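Protease LasA (Pseudomonas aeruginosa, PDB 3IT5) cleaves pentaglycine cross-links in staphylococcal peptidoglycan and takes part in elastin degradation, acting as a secreted zinc metallopeptidase of family M23. Local coordinates at residues N5-P10 with A53-T58; P10-Y15 with D96-V101; A47-V52 with G100-N105. All blocks are in the same frame, centred on the assembly; numbering follows the deposited sequence.

Overall arrangement
From the N terminus, the chain runs without regular structure through 5-10 and 10-15 before it enters the sheet at strand 16-19. Interaction 1 joins the first of these to 53-58, closing a loop of 42 residues that contains the zinc ligands His-23 and Asp-36. Interaction 2 joins the second to 96-101 and closes a longer loop of 80 residues. Interaction 3 pairs 47-52 with 100-105, closing 47 residues. Interaction 1 crosses both of the others along the chain, while interactions 2 and 3 end on the same strand, 98-102. Interactions 1 and 2 fasten the N-terminal arm to 53-58 and the lead-in of strand 98-102; interaction 3 pairs strands 50-52 and 98-102 within the sheet.

Interaction 1: residues N5-P10 with A53-T58; sequences NLMQLP and AAHAGT
The carbonyl oxygen of Ala-54 is gripped from the N-terminal arm by two neighbouring residues. Gln-8 N donates a hydrogen bond to Ala-54 O of 2.9 Å, close to straight at 162° and lying in the carbonyl plane. Met-7 CA adds a CA-H...O contact to Ala-54 O at 3.2 Å, and CG of Gln-8 rests against the same oxygen. A second backbone oxygen points into the interface from the arm: Gln-8 O comes within 3.2 Å of Ala-54 CB. A methyl group, the smallest side chain after glycine's hydrogen, suits a place where two backbones run this close.

The neighbouring pair meets through carbon atoms. Met-7 and His-55 lie side by side and point the same way, CG of Met-7 standing 3.7 Å from His-55 CB. With chi2 at 175°, SD of Met-7 is anti to its CA and approaches the imidazole of His-55 obliquely, 5.0 Å from the ring centroid. The unbranched thioether suits this buried place, where it also touches Leu-125 and Thr-77 of the sheet and Phe-139 of the second, smaller sheet. The arm is thus packed against the beta-sheet core of the M23 peptidase fold before it reaches strand 16-19. On the other side of the contact, residues 53-56 connect strand 50-52 to strand 57-63.

Both nitrogens of the buried His-55 ring are used, which holds its rotation. ND1 donates to Ala-56 O at 2.7 Å from above the carbonyl plane, and NE2 has a weak hydrogen bond with Thr-77. Beyond the histidine, Leu-6 O lies 3.3 Å from His-55 CB and also accepts a bond from a water. That water in turn accepts a weak bond from Ala-56 N.

Interaction 2: residues P10-Y15 with D96-V101; sequences PWRQGY and DTKLGV
Gln-13 N donates to Asp-96 OD1 over 3.1 Å, meeting the oxygen on its syn side and 18° out of the carboxylate plane. This is the closely packed end of the contact. Arg-12 CA also lies near OD1, and Gln-13 CB sits 3.5 Å from Asp-96 OD2. A water completes the grip, donating to Gln-13 O at 3.0 Å and to Asp-96 OD2. A short acidic side chain suits the place: OD1 takes the N-H of Gln-13 directly and OD2 reaches Gln-13 O through the water, both within a type II beta turn from Arg-12 to Tyr-15. Gly-14 fits its third position, where phi is 92°.

The other end is looser and lies toward solvent. The extended chains of Arg-12 and Lys-98 cross obliquely, bringing the like-charged Arg-12 NH2 and Lys-98 NZ to 4.0 Å, a proximity probably eased by solvent. Lys-98 NZ is held by a hydrogen bond with Ser-50 OG.

Trp-11, just before the turn, has its side chain about 9 Å from that of the zinc ligand Asp-36. It stacks on Trp-17 of strand 16-19, while strand 50-52 lies beside the contact, its Val-52 touching both Arg-12 and Asp-96.

Interaction 3: residues A47-V52 with G100-N105; sequences ATYSVV and GVYAGN
Thr-48 and Tyr-102 meet where the antiparallel ladder of strands 50-52 and 98-102 frays into loops. Thr-48 OG1 donates to Tyr-102 O at 2.9 Å, nearly along the C=O axis. The same side chain lays its CB over one face of the Tyr-102 ring, a CH-pi contact 4.0 Å from the centroid. Its methyl, CG2, presses tightly on Gly-104 CA at 3.4 Å; glycine, having no side chain, suits a place this close to the methyl. Threonine thus supplies both a donor and the carbons for a snug fit.

On the same face of the phenol, Tyr-49 N stands 3.6 Å above the plane, toward the rim. With chi1 at 60°, Tyr-102 CG sits between its own backbone N and carbonyl carbon, which turns the ring back toward Thr-48 and Tyr-49. CG2 of Val-51 lies at the ring's edge.

The backbones set this geometry. Val-51 N bonds to Gly-100 O at 3.2 Å, Tyr-102 N reaches Tyr-49 O weakly, and a classic beta bulge places Leu-99 and Gly-100 opposite Val-51. Farther out, Trp-17 packs edge-to-face with Tyr-102, whose side chain is about 5 Å from that of His-120, an inferred proton donor/acceptor. Besides weak hydrogen bonds with Ser-38 OG and Tyr-39 N, Tyr-102 OH donates to a water at 2.6 Å, and that water donates to Ala-47 O.

Interaction 1: residues N5-P10 with A53-T58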
loop_
_atom_site.group_PDB
_atom_site.type_symbol
_atom_site.label_atom_id
_atom_site.label_comp_id
_atom_site.label_asym_id
_atom_site.label_seq_id
_atom_site.Cartn_x
_atom_site.Cartn_y
_atom_site.Cartn_z
ATOM N N ASN A 5 6.776 4.596 13.850
ATOM C CA ASN A 5 6.325 5.976 13.632
ATOM C C ASN A 5 6.717 6.530 12.251
ATOM O O ASN A 5 6.591 7.730 11.994
ATOM C CB ASN A 5 6.882 6.887 14.734
ATOM C CG ASN A 5 8.393 7.013 14.678
ATOM O OD1 ASN A 5 9.079 6.158 14.111
ATOM N ND2 ASN A 5 8.922 8.088 15.260
ATOM N N LEU A 6 7.197 5.648 11.375
ATOM C CA LEU A 6 7.691 6.043 10.053
ATOM C C LEU A 6 6.599 6.095 8.992
ATOM O O LEU A 6 6.640 6.943 8.094
ATOM C CB LEU A 6 8.822 5.110 9.593
ATOM C CG LEU A 6 9.506 5.388 8.245
ATOM C CD1 LEU A 6 10.092 6.804 8.167
ATOM C CD2 LEU A 6 10.577 4.355 7.969
ATOM N N MET A 7 5.622 5.198 9.104
ATOM C CA MET A 7 4.642 4.999 8.042
ATOM C C MET A 7 3.182 5.074 8.469
ATOM O O MET A 7 2.811 4.633 9.560
ATOM C CB MET A 7 4.902 3.671 7.329
ATOM C CG MET A 7 6.022 3.748 6.320
ATOM S SD MET A 7 6.395 2.157 5.593
ATOM C CE MET A 7 7.669 1.596 6.708
ATOM N N GLN A 8 2.373 5.653 7.585
ATOM C CA GLN A 8 0.918 5.595 7.652
ATOM C C GLN A 8 0.429 4.740 6.478
ATOM O O GLN A 8 1.228 4.327 5.633
ATOM C CB GLN A 8 0.317 7.009 7.564
ATOM C CG GLN A 8 0.638 7.746 6.256
ATOM C CD GLN A 8 -0.406 8.774 5.864
ATOM O OE1 GLN A 8 -1.100 8.608 4.859
ATOM N NE2 GLN A 8 -0.524 9.836 6.642
ATOM N N LEU A 9 -0.877 4.486 6.418
ATOM C CA LEU A 9 -1.483 3.772 5.289
ATOM C C LEU A 9 -1.478 4.644 4.023
ATOM O O LEU A 9 -1.610 5.870 4.119
ATOM C CB LEU A 9 -2.911 3.334 5.643
ATOM C CG LEU A 9 -3.055 2.378 6.834
ATOM C CD1 LEU A 9 -4.470 2.444 7.429
ATOM C CD2 LEU A 9 -2.679 0.939 6.450
ATOM N N PRO A 10 -1.327 4.017 2.833
ATOM C CA PRO A 10 -1.155 4.759 1.572
ATOM C C PRO A 10 -2.439 5.346 0.960
ATOM O O PRO A 10 -2.635 5.283 -0.261
ATOM C CB PRO A 10 -0.525 3.713 0.642
ATOM C CG PRO A 10 -1.073 2.421 1.126
ATOM C CD PRO A 10 -1.217 2.559 2.624
ATOM N N ALA A 53 1.634 9.085 -0.313
ATOM C CA ALA A 53 2.878 8.554 0.233
ATOM C C ALA A 53 2.674 8.041 1.653
ATOM O O ALA A 53 2.104 8.728 2.506
ATOM C CB ALA A 53 3.975 9.612 0.202
ATOM N N ALA A 54 3.137 6.821 1.893
ATOM C CA ALA A 54 3.042 6.206 3.207
ATOM C C ALA A 54 4.064 6.802 4.173
ATOM O O ALA A 54 3.933 6.659 5.389
ATOM C CB ALA A 54 3.219 4.711 3.094
ATOM N N HIS A 55 5.068 7.482 3.622
ATOM C CA HIS A 55 6.144 8.065 4.416
ATOM C C HIS A 55 6.888 9.169 3.669
ATOM O O HIS A 55 6.701 9.359 2.456
ATOM C CB HIS A 55 7.144 6.974 4.811
ATOM C CG HIS A 55 7.746 6.262 3.641
ATOM N ND1 HIS A 55 8.952 6.630 3.085
ATOM C CD2 HIS A 55 7.306 5.205 2.918
ATOM C CE1 HIS A 55 9.229 5.830 2.070
ATOM N NE2 HIS A 55 8.243 4.959 1.945
ATOM N N ALA A 56 7.736 9.877 4.414
ATOM C CA ALA A 56 8.683 10.840 3.865
ATOM C C ALA A 56 9.758 10.141 3.040
ATOM O O ALA A 56 10.183 9.032 3.371
ATOM C CB ALA A 56 9.334 11.642 4.994
ATOM N N GLY A 57 10.192 10.800 1.970
ATOM C CA GLY A 57 11.265 10.284 1.129
ATOM C C GLY A 57 11.260 10.844 -0.278
ATOM O O GLY A 57 10.615 11.866 -0.556
ATOM N N THR A 58 11.980 10.162 -1.166
ATOM C CA THR A 58 12.172 10.628 -2.541
ATOM C C THR A 58 11.343 9.817 -3.530
ATOM O O THR A 58 11.324 8.583 -3.474
ATOM C CB THR A 58 13.651 10.557 -2.959
ATOM O OG1 THR A 58 14.470 11.162 -1.954
ATOM C CG2 THR A 58 13.888 11.266 -4.299
HETATM O O HOH W 1 7.619 9.321 7.748
#

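Interaction 2: residues P10-Y15 with D96-V101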
loop_
_atom_site.group_PDB
_atom_site.type_symbol
_atom_site.label_atom_id
_atom_site.label_comp_id
_atom_site.label_asym_id
_atom_site.label_seq_id
_atom_site.Cartn_x
_atom_site.Cartn_y
_atom_site.Cartn_z
ATOM N N PRO A 10 -1.327 4.017 2.833
ATOM C CA PRO A 10 -1.155 4.759 1.572
ATOM C C PRO A 10 -2.439 5.346 0.960
ATOM O O PRO A 10 -2.635 5.283 -0.261
ATOM C CB PRO A 10 -0.525 3.713 0.642
ATOM C CG PRO A 10 -1.073 2.421 1.126
ATOM C CD PRO A 10 -1.217 2.559 2.624
ATOM N N TRP A 11 -3.309 5.893 1.808
ATOM C CA TRP A 11 -4.411 6.739 1.352
ATOM C C TRP A 11 -4.583 7.935 2.281
ATOM O O TRP A 11 -3.978 7.980 3.352
ATOM C CB TRP A 11 -5.719 5.957 1.197
ATOM C CG TRP A 11 -6.167 5.173 2.399
ATOM C CD1 TRP A 11 -6.929 5.623 3.441
ATOM C CD2 TRP A 11 -5.913 3.784 2.659
ATOM N NE1 TRP A 11 -7.157 4.603 4.340
ATOM C CE2 TRP A 11 -6.544 3.464 3.882
ATOM C CE3 TRP A 11 -5.210 2.780 1.976
ATOM C CZ2 TRP A 11 -6.497 2.183 4.437
ATOM C CZ3 TRP A 11 -5.157 1.504 2.535
ATOM C CH2 TRP A 11 -5.799 1.219 3.752
ATOM N N ARG A 12 -5.389 8.905 1.856
ATOM C CA ARG A 12 -5.575 10.145 2.604
ATOM C C ARG A 12 -5.966 9.916 4.061
ATOM O O ARG A 12 -6.810 9.075 4.370
ATOM C CB ARG A 12 -6.632 11.022 1.942
ATOM C CG ARG A 12 -6.201 11.711 0.659
ATOM C CD ARG A 12 -7.437 12.188 -0.078
ATOM N NE ARG A 12 -7.143 13.244 -1.045
ATOM C CZ ARG A 12 -8.068 13.953 -1.689
ATOM N NH1 ARG A 12 -9.361 13.729 -1.471
ATOM N NH2 ARG A 12 -7.696 14.893 -2.550
ATOM N N GLN A 13 -5.339 10.684 4.946
ATOM C CA GLN A 13 -5.677 10.686 6.362
ATOM C C GLN A 13 -7.150 11.060 6.550
ATOM O O GLN A 13 -7.661 11.958 5.873
ATOM C CB GLN A 13 -4.783 11.683 7.086
ATOM C CG GLN A 13 -4.496 11.326 8.521
ATOM C CD GLN A 13 -3.675 12.381 9.219
ATOM O OE1 GLN A 13 -2.445 12.343 9.197
ATOM N NE2 GLN A 13 -4.352 13.350 9.827
ATOM N N GLY A 14 -7.831 10.366 7.459
ATOM C CA GLY A 14 -9.245 10.638 7.742
ATOM C C GLY A 14 -10.212 9.807 6.913
ATOM O O GLY A 14 -11.434 9.887 7.098
ATOM N N TYR A 15 -9.663 9.006 6.004
ATOM C CA TYR A 15 -10.466 8.184 5.102
ATOM C C TYR A 15 -10.147 6.692 5.274
ATOM O O TYR A 15 -9.148 6.331 5.897
ATOM C CB TYR A 15 -10.294 8.661 3.649
ATOM C CG TYR A 15 -10.694 10.116 3.451
ATOM C CD1 TYR A 15 -11.984 10.461 3.033
ATOM C CD2 TYR A 15 -9.787 11.147 3.707
ATOM C CE1 TYR A 15 -12.352 11.805 2.864
ATOM C CE2 TYR A 15 -10.142 12.484 3.544
ATOM C CZ TYR A 15 -11.421 12.807 3.121
ATOM O OH TYR A 15 -11.754 14.134 2.968
ATOM N N ASP A 96 1.329 11.317 3.357
ATOM C CA ASP A 96 0.067 11.987 3.025
ATOM C C ASP A 96 0.165 12.953 1.834
ATOM O O ASP A 96 -0.751 13.744 1.600
ATOM C CB ASP A 96 -0.538 12.681 4.261
ATOM C CG ASP A 96 -2.051 12.526 4.348
ATOM O OD1 ASP A 96 -2.584 11.488 3.899
ATOM O OD2 ASP A 96 -2.706 13.440 4.893
ATOM N N THR A 97 1.267 12.885 1.083
ATOM C CA THR A 97 1.390 13.645 -0.164
ATOM C C THR A 97 0.730 12.851 -1.285
ATOM O O THR A 97 1.148 11.734 -1.582
ATOM C CB THR A 97 2.865 13.952 -0.540
ATOM O OG1 THR A 97 3.455 14.804 0.450
ATOM C CG2 THR A 97 2.937 14.652 -1.901
ATOM N N LYS A 98 -0.295 13.427 -1.909
ATOM C CA LYS A 98 -1.010 12.731 -2.976
ATOM C C LYS A 98 -0.094 12.432 -4.161
ATOM O O LYS A 98 0.475 13.340 -4.762
ATOM C CB LYS A 98 -2.249 13.518 -3.421
ATOM C CG LYS A 98 -3.009 12.885 -4.581
ATOM C CD LYS A 98 -4.373 13.543 -4.775
ATOM C CE LYS A 98 -5.061 13.055 -6.052
ATOM N NZ LYS A 98 -6.476 13.537 -6.111
ATOM N N LEU A 99 0.040 11.146 -4.478
ATOM C CA LEU A 99 0.886 10.687 -5.584
ATOM C C LEU A 99 0.103 10.585 -6.888
ATOM O O LEU A 99 0.685 10.627 -7.977
ATOM C CB LEU A 99 1.499 9.324 -5.248
ATOM C CG LEU A 99 2.255 9.180 -3.921
ATOM C CD1 LEU A 99 2.858 7.781 -3.798
ATOM C CD2 LEU A 99 3.340 10.242 -3.788
ATOM N N GLY A 100 -1.215 10.429 -6.762
ATOM C CA GLY A 100 -2.107 10.296 -7.906
ATOM C C GLY A 100 -3.389 9.579 -7.522
ATOM O O GLY A 100 -3.992 9.861 -6.479
ATOM N N VAL A 101 -3.806 8.650 -8.375
ATOM C CA VAL A 101 -4.969 7.806 -8.104
ATOM C C VAL A 101 -4.623 6.379 -8.480
ATOM O O VAL A 101 -3.653 6.154 -9.212
ATOM C CB VAL A 101 -6.223 8.262 -8.907
ATOM C CG1 VAL A 101 -6.785 9.573 -8.356
ATOM C CG2 VAL A 101 -5.901 8.402 -10.400
HETATM O O HOH W 2 -5.684 13.821 4.593
#

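Interaction 3: residues A47-V52 with G100-N105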
loop_
_atom_site.group_PDB
_atom_site.type_symbol
_atom_site.label_atom_id
_atom_site.label_comp_id
_atom_site.label_asym_id
_atom_site.label_seq_id
_atom_site.Cartn_x
_atom_site.Cartn_y
_atom_site.Cartn_z
ATOM N N ALA A 47 -15.309 4.972 -10.418
ATOM C CA ALA A 47 -14.592 6.070 -9.778
ATOM C C ALA A 47 -13.434 5.533 -8.947
ATOM O O ALA A 47 -13.563 4.500 -8.289
ATOM C CB ALA A 47 -15.548 6.888 -8.906
ATOM N N THR A 48 -12.296 6.220 -8.998
ATOM C CA THR A 48 -11.119 5.820 -8.227
ATOM C C THR A 48 -10.638 6.944 -7.315
ATOM O O THR A 48 -11.010 8.109 -7.494
ATOM C CB THR A 48 -9.952 5.355 -9.124
ATOM O OG1 THR A 48 -9.400 6.474 -9.826
ATOM C CG2 THR A 48 -10.408 4.278 -10.119
ATOM N N TYR A 49 -9.793 6.588 -6.354
ATOM C CA TYR A 49 -9.469 7.495 -5.259
ATOM C C TYR A 49 -7.973 7.721 -5.056
ATOM O O TYR A 49 -7.143 7.090 -5.714
ATOM C CB TYR A 49 -10.193 7.034 -3.980
ATOM C CG TYR A 49 -11.699 7.127 -4.133
ATOM C CD1 TYR A 49 -12.375 8.307 -3.825
ATOM C CD2 TYR A 49 -12.446 6.047 -4.625
ATOM C CE1 TYR A 49 -13.754 8.412 -3.981
ATOM C CE2 TYR A 49 -13.830 6.142 -4.790
ATOM C CZ TYR A 49 -14.474 7.326 -4.461
ATOM O OH TYR A 49 -15.835 7.435 -4.613
ATOM N N SER A 50 -7.640 8.642 -4.153
ATOM C CA SER A 50 -6.274 9.155 -4.031
ATOM C C SER A 50 -5.332 8.224 -3.272
ATOM O O SER A 50 -5.628 7.809 -2.143
ATOM C CB SER A 50 -6.289 10.543 -3.378
ATOM O OG SER A 50 -7.118 11.429 -4.116
ATOM N N VAL A 51 -4.206 7.898 -3.911
ATOM C CA VAL A 51 -3.092 7.216 -3.256
ATOM C C VAL A 51 -2.072 8.261 -2.767
ATOM O O VAL A 51 -1.652 9.138 -3.528
ATOM C CB VAL A 51 -2.391 6.202 -4.201
ATOM C CG1 VAL A 51 -1.203 5.535 -3.501
ATOM C CG2 VAL A 51 -3.376 5.141 -4.709
ATOM N N VAL A 52 -1.689 8.167 -1.497
ATOM C CA VAL A 52 -0.711 9.088 -0.920
ATOM C C VAL A 52 0.533 8.347 -0.429
ATOM O O VAL A 52 0.487 7.134 -0.161
ATOM C CB VAL A 52 -1.301 9.947 0.240
ATOM C CG1 VAL A 52 -2.597 10.651 -0.186
ATOM C CG2 VAL A 52 -1.531 9.100 1.484
ATOM N N GLY A 100 -1.215 10.429 -6.762
ATOM C CA GLY A 100 -2.107 10.296 -7.906
ATOM C C GLY A 100 -3.389 9.579 -7.522
ATOM O O GLY A 100 -3.992 9.861 -6.479
ATOM N N VAL A 101 -3.806 8.650 -8.375
ATOM C CA VAL A 101 -4.969 7.806 -8.104
ATOM C C VAL A 101 -4.623 6.379 -8.480
ATOM O O VAL A 101 -3.653 6.154 -9.212
ATOM C CB VAL A 101 -6.223 8.262 -8.907
ATOM C CG1 VAL A 101 -6.785 9.573 -8.356
ATOM C CG2 VAL A 101 -5.901 8.402 -10.400
ATOM N N TYR A 102 -5.385 5.408 -7.976
ATOM C CA TYR A 102 -5.291 4.071 -8.546
ATOM C C TYR A 102 -6.112 4.021 -9.831
ATOM O O TYR A 102 -7.073 4.775 -9.989
ATOM C CB TYR A 102 -5.634 2.952 -7.547
ATOM C CG TYR A 102 -7.020 2.955 -6.934
ATOM C CD1 TYR A 102 -8.108 2.402 -7.610
ATOM C CD2 TYR A 102 -7.230 3.454 -5.649
ATOM C CE1 TYR A 102 -9.379 2.382 -7.037
ATOM C CE2 TYR A 102 -8.497 3.435 -5.064
ATOM C CZ TYR A 102 -9.563 2.900 -5.762
ATOM O OH TYR A 102 -10.813 2.882 -5.190
ATOM N N ALA A 103 -5.708 3.160 -10.760
ATOM C CA ALA A 103 -6.271 3.168 -12.112
ATOM C C ALA A 103 -7.690 2.599 -12.185
ATOM O O ALA A 103 -8.002 1.585 -11.554
ATOM C CB ALA A 103 -5.338 2.438 -13.081
ATOM N N GLY A 104 -8.541 3.275 -12.954
ATOM C CA GLY A 104 -9.915 2.819 -13.204
ATOM C C GLY A 104 -10.084 2.148 -14.557
ATOM O O GLY A 104 -11.207 1.844 -14.972
ATOM N N ASN A 105 -8.971 1.948 -15.257
ATOM C CA ASN A 105 -8.959 1.176 -16.494
ATOM C C ASN A 105 -7.789 0.194 -16.525
ATOM O O ASN A 105 -6.660 0.551 -16.164
ATOM C CB ASN A 105 -8.964 2.086 -17.728
ATOM C CG ASN A 105 -7.719 2.932 -17.835
ATOM O OD1 ASN A 105 -6.754 2.538 -18.490
ATOM N ND2 ASN A 105 -7.724 4.090 -17.198
HETATM O O HOH W 3 -12.762 2.465 -6.857
#